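Local coordinates for uronate isomerase (Bacillus halodurans C-125, PDB 3HKA), which probably interconverts uronate sugars such as D-glucuronate and D-fructuronate as a zinc-binding isomerase of the amidohydrolase superfamily, at residues A167-D172 with D210-M215. Numbering follows the deposited sequence.
Sequences AALRLD and DWIERM. With FIX (D-fructuronic acid), chain D.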
ATOM      1  N   ALA A 167      20.423  28.027   2.399  1.00 27.80           N
ATOM      2  CA  ALA A 167      19.365  28.291   3.355  1.00 28.17           C
ATOM      3  C   ALA A 167      17.978  27.975   2.808  1.00 28.42           C
ATOM      4  O   ALA A 167      17.723  28.074   1.607  1.00 28.04           O
ATOM      5  CB  ALA A 167      19.428  29.746   3.798  1.00 26.92           C
ATOM      6  N   ALA A 168      17.094  27.576   3.713  1.00 27.55           N
ATOM      7  CA  ALA A 168      15.706  27.280   3.391  1.00 26.57           C
ATOM      8  C   ALA A 168      14.946  27.850   4.577  1.00 25.45           C
ATOM      9  O   ALA A 168      15.139  27.408   5.710  1.00 24.41           O
ATOM     10  CB  ALA A 168      15.479  25.772   3.283  1.00 25.95           C
ATOM     11  N   LEU A 169      14.102  28.843   4.319  1.00 24.59           N
ATOM     12  CA  LEU A 169      13.332  29.498   5.373  1.00 25.50           C
ATOM     13  C   LEU A 169      12.191  28.639   5.942  1.00 24.99           C
ATOM     14  O   LEU A 169      11.116  28.554   5.353  1.00 25.10           O
ATOM     15  CB  LEU A 169      12.784  30.826   4.839  1.00 22.74           C
ATOM     16  CG  LEU A 169      11.901  31.677   5.753  1.00 26.08           C
ATOM     17  CD1 LEU A 169      12.610  31.936   7.073  1.00 24.49           C
ATOM     18  CD2 LEU A 169      11.574  32.987   5.052  1.00 25.33           C
ATOM     19  N   ARG A 170      12.440  28.006   7.088  1.00 24.30           N
ATOM     20  CA  ARG A 170      11.450  27.151   7.752  1.00 24.00           C
ATOM     21  C   ARG A 170      10.500  28.034   8.567  1.00 25.34           C
ATOM     22  O   ARG A 170      10.951  28.865   9.361  1.00 24.49           O
ATOM     23  CB  ARG A 170      12.165  26.146   8.655  1.00 23.70           C
ATOM     24  CG  ARG A 170      11.271  25.080   9.250  1.00 22.73           C
ATOM     25  CD  ARG A 170      10.549  24.263   8.173  1.00 22.63           C
ATOM     26  NE  ARG A 170       9.781  23.201   8.807  1.00 23.80           N
ATOM     27  CZ  ARG A 170      10.178  21.938   8.896  1.00 19.73           C
ATOM     28  NH1 ARG A 170      11.331  21.559   8.369  1.00 23.15           N
ATOM     29  NH2 ARG A 170       9.442  21.067   9.569  1.00 21.75           N
ATOM     30  N   LEU A 171       9.191  27.834   8.391  1.00 23.32           N
ATOM     31  CA  LEU A 171       8.195  28.676   9.052  1.00 22.74           C
ATOM     32  C   LEU A 171       7.112  28.024   9.919  1.00 21.64           C
ATOM     33  O   LEU A 171       6.083  28.648  10.181  1.00 20.98           O
ATOM     34  CB  LEU A 171       7.506  29.533   7.983  1.00 23.33           C
ATOM     35  CG  LEU A 171       8.429  30.411   7.126  1.00 26.69           C
ATOM     36  CD1 LEU A 171       7.697  30.903   5.877  1.00 26.07           C
ATOM     37  CD2 LEU A 171       8.920  31.588   7.964  1.00 26.13           C
ATOM     38  N   ASP A 172       7.326  26.797  10.372  1.00 20.33           N
ATOM     39  CA  ASP A 172       6.319  26.120  11.194  1.00 21.85           C
ATOM     40  C   ASP A 172       5.719  26.981  12.313  1.00 22.34           C
ATOM     41  O   ASP A 172       4.499  27.031  12.482  1.00 21.90           O
ATOM     42  CB  ASP A 172       6.908  24.839  11.794  1.00 22.03           C
ATOM     43  CG  ASP A 172       7.165  23.774  10.745  1.00 23.35           C
ATOM     44  OD1 ASP A 172       7.481  24.148   9.597  1.00 22.68           O
ATOM     45  OD2 ASP A 172       7.062  22.569  11.072  1.00 21.39           O
ATOM     46  N   ASP A 210      12.131  40.244   4.906  1.00 33.62           N
ATOM     47  CA  ASP A 210      13.364  40.552   5.622  1.00 34.00           C
ATOM     48  C   ASP A 210      14.242  39.313   5.724  1.00 34.03           C
ATOM     49  O   ASP A 210      15.452  39.380   5.504  1.00 35.11           O
ATOM     50  CB  ASP A 210      13.068  41.104   7.024  1.00 33.49           C
ATOM     51  CG  ASP A 210      12.560  42.539   6.993  1.00 33.76           C
ATOM     52  OD1 ASP A 210      12.892  43.260   6.030  1.00 32.27           O
ATOM     53  OD2 ASP A 210      11.846  42.950   7.932  1.00 33.78           O
ATOM     54  N   TRP A 211      13.632  38.175   6.047  1.00 33.31           N
ATOM     55  CA  TRP A 211      14.385  36.935   6.164  1.00 32.15           C
ATOM     56  C   TRP A 211      14.805  36.374   4.814  1.00 32.66           C
ATOM     57  O   TRP A 211      15.846  35.726   4.704  1.00 31.58           O
ATOM     58  CB  TRP A 211      13.589  35.899   6.956  1.00 31.84           C
ATOM     59  CG  TRP A 211      13.730  36.117   8.424  1.00 31.15           C
ATOM     60  CD1 TRP A 211      12.805  36.647   9.273  1.00 30.25           C
ATOM     61  CD2 TRP A 211      14.908  35.892   9.202  1.00 30.46           C
ATOM     62  NE1 TRP A 211      13.335  36.772  10.535  1.00 30.66           N
ATOM     63  CE2 TRP A 211      14.627  36.315  10.518  1.00 32.18           C
ATOM     64  CE3 TRP A 211      16.178  35.377   8.912  1.00 32.00           C
ATOM     65  CZ2 TRP A 211      15.571  36.240  11.548  1.00 32.24           C
ATOM     66  CZ3 TRP A 211      17.120  35.302   9.935  1.00 32.87           C
ATOM     67  CH2 TRP A 211      16.808  35.732  11.236  1.00 32.93           C
ATOM     68  N   ILE A 212      14.003  36.621   3.785  1.00 33.32           N
ATOM     69  CA  ILE A 212      14.353  36.152   2.452  1.00 33.91           C
ATOM     70  C   ILE A 212      15.601  36.929   2.048  1.00 35.55           C
ATOM     71  O   ILE A 212      16.518  36.386   1.438  1.00 35.98           O
ATOM     72  CB  ILE A 212      13.217  36.427   1.440  1.00 34.08           C
ATOM     73  CG1 ILE A 212      12.022  35.526   1.753  1.00 32.48           C
ATOM     74  CG2 ILE A 212      13.710  36.191   0.017  1.00 32.00           C
ATOM     75  CD1 ILE A 212      10.775  35.876   0.982  1.00 34.18           C
ATOM     76  N   GLU A 213      15.628  38.206   2.416  1.00 38.18           N
ATOM     77  CA  GLU A 213      16.759  39.071   2.109  1.00 40.91           C
ATOM     78  C   GLU A 213      18.014  38.633   2.862  1.00 40.71           C
ATOM     79  O   GLU A 213      19.118  38.673   2.321  1.00 40.40           O
ATOM     80  CB  GLU A 213      16.427  40.519   2.481  1.00 44.79           C
ATOM     81  CG  GLU A 213      17.556  41.499   2.208  1.00 51.31           C
ATOM     82  CD  GLU A 213      17.260  42.895   2.726  1.00 55.34           C
ATOM     83  OE1 GLU A 213      16.213  43.466   2.343  1.00 57.94           O
ATOM     84  OE2 GLU A 213      18.077  43.423   3.513  1.00 57.58           O
ATOM     85  N   ARG A 214      17.833  38.212   4.111  1.00 39.92           N
ATOM     86  CA  ARG A 214      18.947  37.780   4.952  1.00 40.18           C
ATOM     87  C   ARG A 214      19.522  36.415   4.573  1.00 38.90           C
ATOM     88  O   ARG A 214      20.734  36.259   4.449  1.00 38.50           O
ATOM     89  CB  ARG A 214      18.504  37.753   6.423  1.00 42.00           C
ATOM     90  CG  ARG A 214      19.212  38.756   7.336  1.00 47.06           C
ATOM     91  CD  ARG A 214      20.548  38.226   7.863  1.00 49.75           C
ATOM     92  NE  ARG A 214      21.481  37.892   6.789  1.00 53.18           N
ATOM     93  CZ  ARG A 214      22.688  37.359   6.972  1.00 53.67           C
ATOM     94  NH1 ARG A 214      23.131  37.090   8.195  1.00 52.88           N
ATOM     95  NH2 ARG A 214      23.454  37.085   5.924  1.00 54.19           N
ATOM     96  N   MET A 215      18.647  35.434   4.378  1.00 37.07           N
ATOM     97  CA  MET A 215      19.080  34.078   4.058  1.00 35.43           C
ATOM     98  C   MET A 215      19.255  33.731   2.587  1.00 34.73           C
ATOM     99  O   MET A 215      20.049  32.849   2.256  1.00 33.27           O
ATOM    100  CB  MET A 215      18.102  33.067   4.653  1.00 35.40           C
ATOM    101  CG  MET A 215      17.867  33.177   6.145  1.00 35.46           C
ATOM    102  SD  MET A 215      16.640  31.946   6.625  1.00 34.83           S
ATOM    103  CE  MET A 215      16.723  32.051   8.439  1.00 34.27           C
TER
HETATM  104  O1A FIX D 428      11.864  18.550   8.735  1.00 24.51           O
HETATM  105  C1  FIX D 428      11.030  18.036   9.520  1.00 26.44           C
HETATM  106  O1B FIX D 428      10.077  18.630  10.057  1.00 26.14           O
HETATM  107  C2  FIX D 428      11.193  16.539   9.851  1.00 30.28           C
HETATM  108  O2  FIX D 428      11.975  15.913   8.827  1.00 28.87           O
HETATM  109  C3  FIX D 428      11.854  16.367  11.242  1.00 32.56           C
HETATM  110  O3  FIX D 428      11.041  17.042  12.226  1.00 34.06           O
HETATM  111  C4  FIX D 428      12.032  14.904  11.749  1.00 34.60           C
HETATM  112  O4  FIX D 428      12.351  14.895  13.153  1.00 36.72           O
HETATM  113  C5  FIX D 428      13.146  14.128  10.990  1.00 37.68           C
HETATM  114  O5  FIX D 428      14.172  14.699  10.604  1.00 39.85           O
HETATM  115  C6  FIX D 428      12.980  12.638  10.717  1.00 36.39           C
HETATM  116  O6  FIX D 428      13.757  12.224   9.599  1.00 38.43           O
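Leu-169 and Met-215 meet where a short strand of the (β/α)8-barrel core, the fold of the amidohydrolase superfamily, packs against helix 198-215. The pair illustrates how a barrel strand can turn one apolar side chain to an outer helix while the next residue serves the ligand pocket. Leu-169 has CG anti to its own backbone nitrogen (chi1 178°), which sends both methyls at the helix: CD2 rests 4.0 Å from CB of Trp-211 and also reaches CG1 of Ile-212, whereas CD1 lies 4.1 Å from SD of Met-215. The leucine thus meets the root of the tryptophan side chain, whose indole leads away from the strand and packs edge-to-face with Phe-207. Met-215 is extended beyond CG and crosses Leu-169 at about a right angle; nearer the backbone, its CB packs 3.7 Å from CB of Ala-167. No hydrogen bond joins strand and helix here, and every touching residue is buried, so apolar packing carries the contact.

Arg-170 leads the other way, into the ligand pocket. Its chain bends at chi2 (58°), and the guanidinium presents one edge to Asp-172 and another to the carboxylate of D-fructuronic acid. NE and NH2 grip the aspartate side-on, one to each oxygen, both approaching from above the carboxylate plane; Ser-223 also bonds OD2. This clasp would be expected to limit rotation of the guanidinium as it faces the ligand. A methionine here would take away both donors and the charge, and would probably leave the sugar carboxylate less firmly placed and the Asp-172 carboxylate without its charged mate. Arg-170 itself holds the sugar carboxylate with two nearly straight bonds: Arg-170 NH1 to O1A of D-fructuronic acid at 3.1 Å, and its NH2 to O1B of the same ligand at 2.6 Å, with an N-H...O angle of 168°.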